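Local coordinates for protein taurine:2-oxoglutarate aminotransferase (Bifidobacterium kashiwanohense PV20-2, PDB 6JIX) that probably transfers the amino group of taurine to 2-oxoglutarate, using pyridoxal 5'-phosphate as its cofactor, at residues E10-H15 and V30-K35; T50-L55 and L405-F410; I136-R141 and F171-N176; R141-S146 and S154-R159. All blocks are in the same frame, centred on the assembly; numbering follows the deposited sequence.

Contact 1 (E10-H15 and V30-K35)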
# COMPACT_ATOMS: atom_id res chain seq x y z
N GLU A 10 -22.86 19.10 1.39
CA GLU A 10 -21.82 19.26 0.38
C GLU A 10 -20.80 18.12 0.42
O GLU A 10 -20.31 17.69 -0.63
CB GLU A 10 -21.09 20.60 0.56
CG GLU A 10 -21.88 21.83 0.15
CD GLU A 10 -21.09 23.12 0.32
OE1 GLU A 10 -20.55 23.38 1.43
OE2 GLU A 10 -21.00 23.89 -0.67
N VAL A 11 -20.45 17.66 1.61
CA VAL A 11 -19.44 16.61 1.75
C VAL A 11 -19.97 15.29 1.21
O VAL A 11 -19.26 14.57 0.50
CB VAL A 11 -19.00 16.49 3.22
CG1 VAL A 11 -18.46 15.10 3.50
CG2 VAL A 11 -17.95 17.55 3.55
N ALA A 12 -21.23 14.96 1.52
CA ALA A 12 -21.81 13.70 1.05
C ALA A 12 -22.09 13.73 -0.45
O ALA A 12 -21.97 12.70 -1.12
CB ALA A 12 -23.10 13.40 1.81
N SER A 13 -22.46 14.90 -0.98
CA SER A 13 -22.72 15.05 -2.40
C SER A 13 -21.44 14.88 -3.21
O SER A 13 -21.43 14.17 -4.23
CB SER A 13 -23.37 16.41 -2.67
OG SER A 13 -22.99 16.94 -3.94
N LEU A 14 -20.36 15.55 -2.80
CA LEU A 14 -19.08 15.42 -3.50
C LEU A 14 -18.56 13.99 -3.45
O LEU A 14 -18.00 13.49 -4.43
CB LEU A 14 -18.05 16.40 -2.91
CG LEU A 14 -18.41 17.85 -3.23
CD1 LEU A 14 -17.18 18.67 -3.41
CD2 LEU A 14 -19.24 17.87 -4.50
N HIS A 15 -18.73 13.31 -2.32
CA HIS A 15 -18.32 11.91 -2.24
C HIS A 15 -19.12 11.06 -3.22
O HIS A 15 -18.55 10.24 -3.96
CB HIS A 15 -18.47 11.38 -0.81
CG HIS A 15 -18.23 9.91 -0.69
ND1 HIS A 15 -17.08 9.38 -0.12
CD2 HIS A 15 -18.98 8.84 -1.07
CE1 HIS A 15 -17.14 8.06 -0.16
NE2 HIS A 15 -18.28 7.71 -0.73
N VAL A 30 -24.74 8.33 1.10
CA VAL A 30 -23.60 8.14 2.01
C VAL A 30 -23.74 9.02 3.25
O VAL A 30 -24.18 10.17 3.18
CB VAL A 30 -22.27 8.42 1.29
CG1 VAL A 30 -22.28 9.82 0.73
CG2 VAL A 30 -21.11 8.20 2.23
N LYS A 31 -23.36 8.45 4.40
CA LYS A 31 -23.35 9.19 5.66
C LYS A 31 -22.06 10.01 5.76
O LYS A 31 -20.97 9.44 5.69
CB LYS A 31 -23.47 8.23 6.83
CG LYS A 31 -24.13 8.83 8.08
CD LYS A 31 -24.52 7.78 9.13
CE LYS A 31 -25.18 6.55 8.51
NZ LYS A 31 -26.62 6.75 8.18
N PRO A 32 -22.15 11.35 5.91
CA PRO A 32 -20.93 12.16 6.08
C PRO A 32 -20.51 12.28 7.54
O PRO A 32 -21.34 12.59 8.40
CB PRO A 32 -21.33 13.51 5.49
CG PRO A 32 -22.79 13.61 5.82
CD PRO A 32 -23.35 12.20 5.85
N ILE A 33 -19.24 11.98 7.84
CA ILE A 33 -18.72 11.98 9.20
C ILE A 33 -17.85 13.21 9.39
O ILE A 33 -16.94 13.47 8.59
CB ILE A 33 -17.95 10.69 9.51
CG1 ILE A 33 -18.91 9.50 9.48
CG2 ILE A 33 -17.30 10.76 10.87
CD1 ILE A 33 -19.98 9.55 10.55
N LYS A 34 -18.14 13.96 10.46
CA LYS A 34 -17.55 15.27 10.72
C LYS A 34 -16.42 15.22 11.73
O LYS A 34 -15.48 16.03 11.63
CB LYS A 34 -18.65 16.23 11.20
CG LYS A 34 -18.20 17.50 11.93
CD LYS A 34 -19.34 18.51 11.99
CE LYS A 34 -18.86 19.92 12.23
NZ LYS A 34 -18.92 20.21 13.70
N LYS A 35 -16.48 14.28 12.67
CA LYS A 35 -15.56 14.26 13.80
C LYS A 35 -15.59 12.87 14.42
O LYS A 35 -16.59 12.15 14.33
CB LYS A 35 -15.94 15.35 14.83
CG LYS A 35 -15.34 15.19 16.23
CD LYS A 35 -14.07 16.02 16.40
CE LYS A 35 -13.08 15.35 17.36
NZ LYS A 35 -11.79 16.10 17.51
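H15, whose imidazole NE2 is hydrogen-bonded to Q21 OE1, presents one ring face to V30. The V30 methyl CG2 lies over that face, displaced toward its rim, in a CH-pi contact with CG2 4.2 Å from the centroid of the H15 ring. This uses the branched side chain of valine well: CG1 stands between the backbone N and the carbonyl carbon (chi1 57°), and while CG2 covers the histidine, CG1 reaches the helix backbone at A12 O (3.4 Å) and the methyl of A12, with V30 CG1 3.8 Å from A12 CB. Alanine suits its place because a single methyl allows close approach; the CA atoms of A12 and P32 are 5.3 Å apart. The compact ring of P32 divides its contacts, CG meeting A12 CB at 4.0 Å and CB meeting V11 CG1 at 3.8 Å. Apolar packing therefore carries the join. Y44 touches both V11 and P32. The contact lays helix 8-18 against the chain entering strand 33-37, outermost within this chain in a four-stranded mixed sheet, beside the second subunit, whose S92 OG is hydrogen-bonded to V11 O and whose backbone bonds to K31 and I33.

Contact 2 (T50-L55 and L405-F410). With GLU (glutamic acid), chain N.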
# COMPACT_ATOMS: atom_id res chain seq x y z
N THR A 50 -21.54 4.75 18.22
CA THR A 50 -20.56 4.08 19.06
C THR A 50 -19.85 3.07 18.17
O THR A 50 -20.49 2.16 17.61
CB THR A 50 -21.21 3.40 20.27
OG1 THR A 50 -22.25 4.24 20.80
CG2 THR A 50 -20.20 3.13 21.37
N ASP A 51 -18.53 3.20 18.06
CA ASP A 51 -17.77 2.44 17.07
C ASP A 51 -17.48 1.04 17.62
O ASP A 51 -16.37 0.70 18.03
CB ASP A 51 -16.49 3.19 16.72
CG ASP A 51 -15.77 2.58 15.55
OD1 ASP A 51 -16.36 1.71 14.86
OD2 ASP A 51 -14.60 2.98 15.31
N MET A 52 -18.51 0.19 17.57
CA MET A 52 -18.40 -1.16 18.11
C MET A 52 -17.60 -2.12 17.21
O MET A 52 -17.30 -3.24 17.65
CB MET A 52 -19.81 -1.69 18.37
CG MET A 52 -20.53 -0.92 19.45
SD MET A 52 -19.60 -0.93 21.01
CE MET A 52 -19.81 -2.66 21.46
N SER A 53 -17.21 -1.72 16.00
CA SER A 53 -16.35 -2.53 15.15
C SER A 53 -14.95 -1.94 15.01
O SER A 53 -14.16 -2.43 14.19
CB SER A 53 -16.96 -2.69 13.76
OG SER A 53 -16.74 -1.51 13.00
N SER A 54 -14.64 -0.89 15.78
CA SER A 54 -13.35 -0.21 15.67
C SER A 54 -13.04 0.17 14.23
O SER A 54 -11.90 0.06 13.77
CB SER A 54 -12.23 -1.07 16.25
OG SER A 54 -12.15 -0.87 17.64
N LEU A 55 -14.07 0.66 13.53
CA LEU A 55 -14.07 0.90 12.09
C LEU A 55 -13.86 -0.42 11.34
O LEU A 55 -14.80 -1.22 11.24
CB LEU A 55 -13.04 1.96 11.71
CG LEU A 55 -13.35 3.37 12.23
CD1 LEU A 55 -12.41 4.41 11.59
CD2 LEU A 55 -14.81 3.72 11.98
N LEU A 405 -29.58 2.48 16.14
CA LEU A 405 -29.42 2.68 17.57
C LEU A 405 -28.05 3.25 17.95
O LEU A 405 -27.68 3.22 19.13
CB LEU A 405 -29.67 1.37 18.32
CG LEU A 405 -30.90 0.54 17.96
CD1 LEU A 405 -31.04 -0.66 18.89
CD2 LEU A 405 -32.15 1.39 18.02
N GLY A 406 -27.26 3.71 16.98
CA GLY A 406 -25.91 4.17 17.26
C GLY A 406 -24.91 3.07 17.54
O GLY A 406 -23.80 3.35 18.00
N PHE A 407 -25.25 1.82 17.26
CA PHE A 407 -24.36 0.68 17.42
C PHE A 407 -23.80 0.38 16.04
O PHE A 407 -24.44 -0.29 15.23
CB PHE A 407 -25.12 -0.50 18.02
CG PHE A 407 -24.26 -1.65 18.42
CD1 PHE A 407 -23.63 -2.44 17.47
CD2 PHE A 407 -24.09 -1.97 19.76
CE1 PHE A 407 -22.85 -3.52 17.85
CE2 PHE A 407 -23.30 -3.04 20.15
CZ PHE A 407 -22.69 -3.82 19.19
N SER A 408 -22.61 0.93 15.75
CA SER A 408 -21.99 0.84 14.43
C SER A 408 -21.05 -0.36 14.37
O SER A 408 -20.06 -0.41 15.11
CB SER A 408 -21.23 2.13 14.11
OG SER A 408 -20.12 1.86 13.26
N THR A 409 -21.35 -1.29 13.47
CA THR A 409 -20.49 -2.45 13.27
C THR A 409 -20.67 -2.94 11.84
O THR A 409 -21.34 -2.29 11.01
CB THR A 409 -20.80 -3.53 14.32
OG1 THR A 409 -19.75 -4.51 14.33
CG2 THR A 409 -22.15 -4.21 14.05
N PHE A 410 -20.06 -4.08 11.53
CA PHE A 410 -20.18 -4.69 10.22
C PHE A 410 -20.03 -6.19 10.40
O PHE A 410 -19.72 -6.68 11.48
CB PHE A 410 -19.13 -4.15 9.23
CG PHE A 410 -17.75 -4.74 9.42
CD1 PHE A 410 -16.92 -4.30 10.45
CD2 PHE A 410 -17.28 -5.73 8.56
CE1 PHE A 410 -15.64 -4.85 10.63
CE2 PHE A 410 -16.00 -6.28 8.73
CZ PHE A 410 -15.18 -5.85 9.77
N GLU N . -19.67 -0.18 9.37
CA GLU N . -18.35 -0.23 9.98
C GLU N . -17.94 1.12 10.56
O GLU N . -18.05 1.36 11.82
CB GLU N . -17.36 -0.62 8.89
CG GLU N . -17.64 0.19 7.64
CD GLU N . -16.79 -0.28 6.47
OE1 GLU N . -16.77 -1.52 6.28
OE2 GLU N . -16.12 0.53 5.73
OXT GLU N . -17.49 1.98 9.77
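One wall of a pocket holding a bound glutamate is built where D51, S53 and L55 meet S408, T409 and F410. The two chains run parallel, T50 pairing with F407: T50 N donates to G406 O at 2.7 Å, and S408 N returns a bond to T50 O at 3.1 Å. M52 N and S53 N make weaker, bent bonds to S408 O. The ligand's N donates to T409 O at 3.2 Å, and its CB lies 4.0 Å from F410 CB. D51 shapes the turn next to the ligand by accepting L55 N on the syn side of OD1 (2.8 Å), its OD2 being bonded to H63. S53 OG donates to L55 O, while S53 CB meets the edge of the F410 ring at CD1 (3.7 Å). Away from the ligand, F407 CG stands anti to the backbone N (chi1 -171°), and its ring takes M52 CG over the centre, 3.5 Å from the centroid, with M52 CE near the rim, 3.7 Å from F407 CE2. An alanine in place of F407 would probably leave M52 CG and CE without the ring they pack on. Glycine suits position 406, whose positive phi (74°) closes helix 395-404 in a Schellman motif. Within this chain, the weakly bonded strand 407-408 then flanks strand 48-51 at the edge of a four-stranded sheet, with helix 426-447 touching M52 and F407.

Contact 3 (I136-R141 and F171-N176)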
# COMPACT_ATOMS: atom_id res chain seq x y z
N ILE A 136 2.56 -21.42 -2.24
CA ILE A 136 2.00 -20.85 -1.01
C ILE A 136 0.69 -21.57 -0.73
O ILE A 136 -0.20 -21.60 -1.59
CB ILE A 136 1.74 -19.34 -1.13
CG1 ILE A 136 3.03 -18.56 -1.45
CG2 ILE A 136 1.02 -18.83 0.12
CD1 ILE A 136 4.07 -18.55 -0.35
N PHE A 137 0.56 -22.15 0.46
CA PHE A 137 -0.72 -22.68 0.94
C PHE A 137 -1.44 -21.62 1.77
O PHE A 137 -0.83 -20.95 2.61
CB PHE A 137 -0.50 -23.93 1.80
CG PHE A 137 -0.52 -25.23 1.02
CD1 PHE A 137 0.24 -25.38 -0.12
CD2 PHE A 137 -1.29 -26.29 1.45
CE1 PHE A 137 0.22 -26.57 -0.84
CE2 PHE A 137 -1.31 -27.50 0.74
CZ PHE A 137 -0.55 -27.63 -0.42
N SER A 138 -2.75 -21.49 1.55
CA SER A 138 -3.53 -20.61 2.41
C SER A 138 -4.97 -21.10 2.47
O SER A 138 -5.40 -21.92 1.66
CB SER A 138 -3.49 -19.16 1.92
OG SER A 138 -3.73 -19.07 0.54
N CYS A 139 -5.70 -20.58 3.45
CA CYS A 139 -7.03 -21.11 3.77
C CYS A 139 -8.08 -20.50 2.86
O CYS A 139 -8.02 -19.32 2.50
CB CYS A 139 -7.40 -20.81 5.21
SG CYS A 139 -6.18 -21.29 6.42
N TYR A 140 -9.07 -21.33 2.50
CA TYR A 140 -10.24 -20.84 1.77
C TYR A 140 -11.02 -19.81 2.59
O TYR A 140 -11.53 -18.83 2.05
CB TYR A 140 -11.15 -22.00 1.38
CG TYR A 140 -10.79 -22.69 0.08
CD1 TYR A 140 -10.76 -21.99 -1.12
CD2 TYR A 140 -10.50 -24.05 0.04
CE1 TYR A 140 -10.43 -22.63 -2.33
CE2 TYR A 140 -10.18 -24.70 -1.16
CZ TYR A 140 -10.15 -23.99 -2.34
OH TYR A 140 -9.83 -24.62 -3.53
N ARG A 141 -11.13 -20.03 3.91
CA ARG A 141 -11.82 -19.09 4.79
C ARG A 141 -10.80 -18.10 5.34
O ARG A 141 -10.31 -18.21 6.47
CB ARG A 141 -12.53 -19.83 5.91
CG ARG A 141 -13.91 -20.36 5.59
CD ARG A 141 -14.28 -21.46 6.59
NE ARG A 141 -15.63 -21.99 6.40
CZ ARG A 141 -15.96 -23.27 6.57
NH1 ARG A 141 -15.04 -24.14 6.95
NH2 ARG A 141 -17.21 -23.67 6.38
N PHE A 171 -0.41 -20.82 -5.83
CA PHE A 171 -1.32 -20.50 -4.74
C PHE A 171 -2.31 -21.65 -4.58
O PHE A 171 -3.30 -21.73 -5.32
CB PHE A 171 -2.02 -19.18 -4.99
CG PHE A 171 -1.14 -17.99 -4.80
CD1 PHE A 171 -0.93 -17.47 -3.53
CD2 PHE A 171 -0.50 -17.40 -5.90
CE1 PHE A 171 -0.11 -16.37 -3.35
CE2 PHE A 171 0.34 -16.31 -5.73
CZ PHE A 171 0.54 -15.78 -4.47
N VAL A 172 -2.07 -22.51 -3.58
CA VAL A 172 -2.90 -23.66 -3.28
C VAL A 172 -3.74 -23.36 -2.04
O VAL A 172 -3.20 -22.94 -1.00
CB VAL A 172 -2.06 -24.92 -3.05
CG1 VAL A 172 -2.96 -26.15 -2.98
CG2 VAL A 172 -1.04 -25.07 -4.14
N HIS A 173 -5.04 -23.61 -2.12
CA HIS A 173 -5.96 -23.31 -1.04
C HIS A 173 -6.41 -24.59 -0.36
O HIS A 173 -6.72 -25.59 -1.02
CB HIS A 173 -7.16 -22.53 -1.57
CG HIS A 173 -6.80 -21.18 -2.07
ND1 HIS A 173 -6.59 -20.91 -3.41
CD2 HIS A 173 -6.54 -20.02 -1.42
CE1 HIS A 173 -6.25 -19.64 -3.56
NE2 HIS A 173 -6.21 -19.08 -2.36
N PHE A 174 -6.43 -24.57 0.97
CA PHE A 174 -6.96 -25.68 1.75
C PHE A 174 -8.11 -25.20 2.63
O PHE A 174 -8.13 -24.05 3.08
CB PHE A 174 -5.89 -26.36 2.63
CG PHE A 174 -5.30 -25.50 3.72
CD1 PHE A 174 -4.47 -24.42 3.41
CD2 PHE A 174 -5.53 -25.81 5.05
CE1 PHE A 174 -3.91 -23.65 4.42
CE2 PHE A 174 -4.98 -25.04 6.06
CZ PHE A 174 -4.16 -23.97 5.76
N MET A 175 -9.06 -26.09 2.85
CA MET A 175 -10.22 -25.77 3.67
C MET A 175 -9.87 -25.84 5.15
O MET A 175 -9.32 -26.85 5.61
CB MET A 175 -11.38 -26.71 3.35
CG MET A 175 -12.65 -26.41 4.11
SD MET A 175 -13.33 -24.78 3.72
CE MET A 175 -13.07 -24.76 1.95
N ASN A 176 -10.13 -24.75 5.88
CA ASN A 176 -9.97 -24.73 7.33
C ASN A 176 -11.33 -24.91 8.01
O ASN A 176 -12.36 -24.57 7.43
CB ASN A 176 -9.32 -23.43 7.83
CG ASN A 176 -9.84 -22.18 7.13
OD1 ASN A 176 -10.42 -22.24 6.03
ND2 ASN A 176 -9.62 -21.02 7.75
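Backbone hydrogen bonds join I136-C139 to F171-F174 as parallel strands: V172 N donates to I136 O, S138 N to V172 O, F174 N to S138 O, and Y140 N to F174 O. Beyond the strands, side chains take over the pairing. N176, with CG between its backbone N and carbonyl carbon (chi1 41°), offers its amide to the R141 backbone: OD1 accepts R141 N on a lone pair at 3.1 Å, and ND2 donates to R141 O at 3.2 Å. R141 NH1 donates to N176 O at 2.8 Å, while M175 SD lies over a guanidinium face.

Apolar and aromatic contacts lie on both faces. V172 CB covers the F137 ring, and C139 SG approaches F174 CZ at 3.4 Å, obliquely. On the S138 and H173 face, H173 CB lies over the ring of Y140, just past the strand, 3.4 Å from its centroid, and M175 CE reaches Y140 CD2. An alanine in place of Y140 would probably uncover H173 CB and take the ring from beside M175 CE. Past the end of strand 171-174, outermost within this chain of the seven-stranded sheet, the N176 amide, donor and acceptor at once, stands in for further backbone bonds.

Contact 4 (R141-S146 and S154-R159). With PLP (pyridoxal-5'-phosphate), chain G.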
# COMPACT_ATOMS: atom_id res chain seq x y z
N ARG A 141 -11.13 -20.03 3.91
CA ARG A 141 -11.82 -19.09 4.79
C ARG A 141 -10.80 -18.10 5.34
O ARG A 141 -10.31 -18.21 6.47
CB ARG A 141 -12.53 -19.83 5.91
CG ARG A 141 -13.91 -20.36 5.59
CD ARG A 141 -14.28 -21.46 6.59
NE ARG A 141 -15.63 -21.99 6.40
CZ ARG A 141 -15.96 -23.27 6.57
NH1 ARG A 141 -15.04 -24.14 6.95
NH2 ARG A 141 -17.21 -23.67 6.38
N SER A 142 -10.49 -17.11 4.52
CA SER A 142 -9.44 -16.15 4.87
C SER A 142 -9.52 -14.95 3.94
O SER A 142 -10.03 -15.04 2.81
CB SER A 142 -8.05 -16.79 4.79
OG SER A 142 -7.54 -16.80 3.46
N TYR A 143 -9.03 -13.82 4.44
CA TYR A 143 -8.80 -12.62 3.63
C TYR A 143 -7.43 -12.05 3.97
O TYR A 143 -7.10 -11.87 5.15
CB TYR A 143 -9.88 -11.56 3.85
CG TYR A 143 -9.68 -10.33 2.99
CD1 TYR A 143 -9.93 -10.36 1.63
CD2 TYR A 143 -9.24 -9.12 3.55
CE1 TYR A 143 -9.75 -9.23 0.82
CE2 TYR A 143 -9.07 -7.98 2.76
CZ TYR A 143 -9.32 -8.03 1.39
OH TYR A 143 -9.14 -6.90 0.59
N HIS A 144 -6.64 -11.77 2.92
CA HIS A 144 -5.28 -11.25 3.08
C HIS A 144 -4.98 -9.98 2.29
O HIS A 144 -3.82 -9.56 2.26
CB HIS A 144 -4.25 -12.32 2.68
CG HIS A 144 -4.31 -13.55 3.52
ND1 HIS A 144 -3.86 -13.59 4.82
CD2 HIS A 144 -4.79 -14.79 3.25
CE1 HIS A 144 -4.03 -14.80 5.31
NE2 HIS A 144 -4.60 -15.55 4.38
N GLY A 145 -5.97 -9.39 1.63
CA GLY A 145 -5.76 -8.19 0.85
C GLY A 145 -6.32 -8.34 -0.55
O GLY A 145 -6.72 -9.42 -0.98
N SER A 146 -6.31 -7.23 -1.28
CA SER A 146 -6.98 -7.15 -2.57
C SER A 146 -6.03 -7.02 -3.76
O SER A 146 -6.47 -7.20 -4.90
CB SER A 146 -7.97 -5.97 -2.58
OG SER A 146 -7.40 -4.85 -1.94
N SER A 154 -5.87 -14.96 -0.83
CA SER A 154 -7.10 -14.88 -0.05
C SER A 154 -8.10 -15.94 -0.48
O SER A 154 -8.21 -16.28 -1.67
CB SER A 154 -7.71 -13.50 -0.17
OG SER A 154 -6.83 -12.56 0.40
N GLY A 155 -8.84 -16.46 0.49
CA GLY A 155 -9.84 -17.49 0.24
C GLY A 155 -11.21 -17.00 -0.19
O GLY A 155 -11.85 -17.62 -1.06
N ASP A 156 -11.69 -15.89 0.38
CA ASP A 156 -13.09 -15.55 0.14
C ASP A 156 -13.26 -14.99 -1.28
O ASP A 156 -12.30 -14.69 -2.00
CB ASP A 156 -13.63 -14.60 1.23
CG ASP A 156 -13.04 -13.17 1.18
OD1 ASP A 156 -12.93 -12.55 2.27
OD2 ASP A 156 -12.70 -12.66 0.07
N TRP A 157 -14.53 -14.87 -1.68
CA TRP A 157 -14.90 -14.67 -3.07
C TRP A 157 -14.40 -13.36 -3.66
O TRP A 157 -14.49 -13.17 -4.87
CB TRP A 157 -16.42 -14.77 -3.21
CG TRP A 157 -17.22 -13.91 -2.23
CD1 TRP A 157 -17.84 -14.33 -1.09
CD2 TRP A 157 -17.50 -12.51 -2.34
NE1 TRP A 157 -18.47 -13.28 -0.47
CE2 TRP A 157 -18.29 -12.15 -1.22
CE3 TRP A 157 -17.18 -11.52 -3.28
CZ2 TRP A 157 -18.74 -10.85 -1.01
CZ3 TRP A 157 -17.62 -10.22 -3.06
CH2 TRP A 157 -18.39 -9.90 -1.94
N ARG A 158 -13.88 -12.44 -2.84
CA ARG A 158 -13.29 -11.23 -3.40
C ARG A 158 -12.08 -11.52 -4.27
O ARG A 158 -11.63 -10.62 -5.01
CB ARG A 158 -12.93 -10.26 -2.27
CG ARG A 158 -14.16 -9.67 -1.57
CD ARG A 158 -13.75 -8.70 -0.50
NE ARG A 158 -13.40 -9.39 0.73
CZ ARG A 158 -13.11 -8.78 1.87
NH1 ARG A 158 -13.12 -7.46 1.93
NH2 ARG A 158 -12.82 -9.49 2.95
N ARG A 159 -11.53 -12.73 -4.19
CA ARG A 159 -10.46 -13.19 -5.07
C ARG A 159 -10.93 -13.43 -6.52
O ARG A 159 -10.11 -13.34 -7.44
CB ARG A 159 -9.87 -14.49 -4.49
CG ARG A 159 -9.38 -15.49 -5.53
CD ARG A 159 -8.49 -16.53 -4.89
NE ARG A 159 -9.26 -17.32 -3.94
CZ ARG A 159 -9.98 -18.39 -4.27
NH1 ARG A 159 -10.04 -18.79 -5.53
NH2 ARG A 159 -10.66 -19.05 -3.34
N1 PLP G . -5.24 -9.37 6.38
C2 PLP G . -6.32 -9.36 7.17
C2A PLP G . -6.50 -10.40 8.26
C3 PLP G . -7.32 -8.36 7.01
O3 PLP G . -8.45 -8.33 7.80
C4 PLP G . -7.18 -7.40 6.03
C4A PLP G . -8.29 -6.32 5.88
O4A PLP G . -9.45 -6.57 6.23
C5 PLP G . -6.01 -7.45 5.22
C6 PLP G . -5.04 -8.45 5.42
C5A PLP G . -5.80 -6.37 4.10
O4P PLP G . -5.34 -5.23 4.76
P PLP G . -5.36 -3.79 4.00
O1P PLP G . -4.64 -2.79 4.79
O2P PLP G . -4.60 -3.84 2.73
O3P PLP G . -6.96 -3.36 3.69
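In this class-III aminotransferase, of the fold-type I pyridoxal-phosphate architecture, the loop Y143-H144-G145 lines the cofactor pocket, and S154-R158 backs it through a dense set of polar bonds. S142 O is gripped twice, by G155 N at 3.0 Å and D156 N at 3.1 Å, the second donor nearly along the C=O axis. S142 OG also accepts from G155 N and is itself bonded to C139 O. S154 OG plays both roles: it accepts H144 N at 2.6 Å and bonds to A150 O in the preceding helix. A serine suits this junction because one hydroxyl can serve a donor and an acceptor together. Y143 N is taken by E219, and H144 ND1 by D252.

Behind the loop, D156 divides its oxygens. OD1 receives R158 NH2 on the syn side at 3.1 Å, a salt bridge, and also N225 ND2; OD2 accepts R158 N, a capping bond ahead of the next helix. The carboxylate thus helps hold the R158 guanidinium flat on Y143, whose CG is anti to the backbone N (chi1 -178°), planes 17° apart and CZ 3.6 Å from the ring centroid, a stacked cation-pi pair. G145 N lies over the opposite face of that ring; at the G145 backbone angles (phi 129°) a CB would be jammed against the carbonyl O of H144, which calls for glycine. R158 also makes a cation-pi contact with W23, which binds glutamate. R159 satisfies two carbonyls, its NE donating to S154 O at 2.7 Å and its NH2 to G155 O at 2.9 Å. At the edge of the Y143 ring, CE2 comes within 3.6 Å of cofactor atom C4A.

In the fold
Contact 1 comes first along the chain. Contact 2 then pairs residues some 350 positions apart; contact 3 falls within the chain it spans, and contact 4 within that of contact 3. Contacts 1 and 2 lie on one side of the chain's centre, 18 Å apart between centres, and share the four-stranded sheet through strands 33-37, 48-51 and 407-408. Contact 3 lies on the opposite side, in edge strand 171-174 and its neighbour 135-139 of the seven-stranded sheet; R141 belongs to both it and contact 4, whose centre is 10 Å away. Contact 4 carries that sheet's loops to the cofactor; the F410 side chain of contact 2 is about 7 Å from it, placing the glutamate pocket nearby.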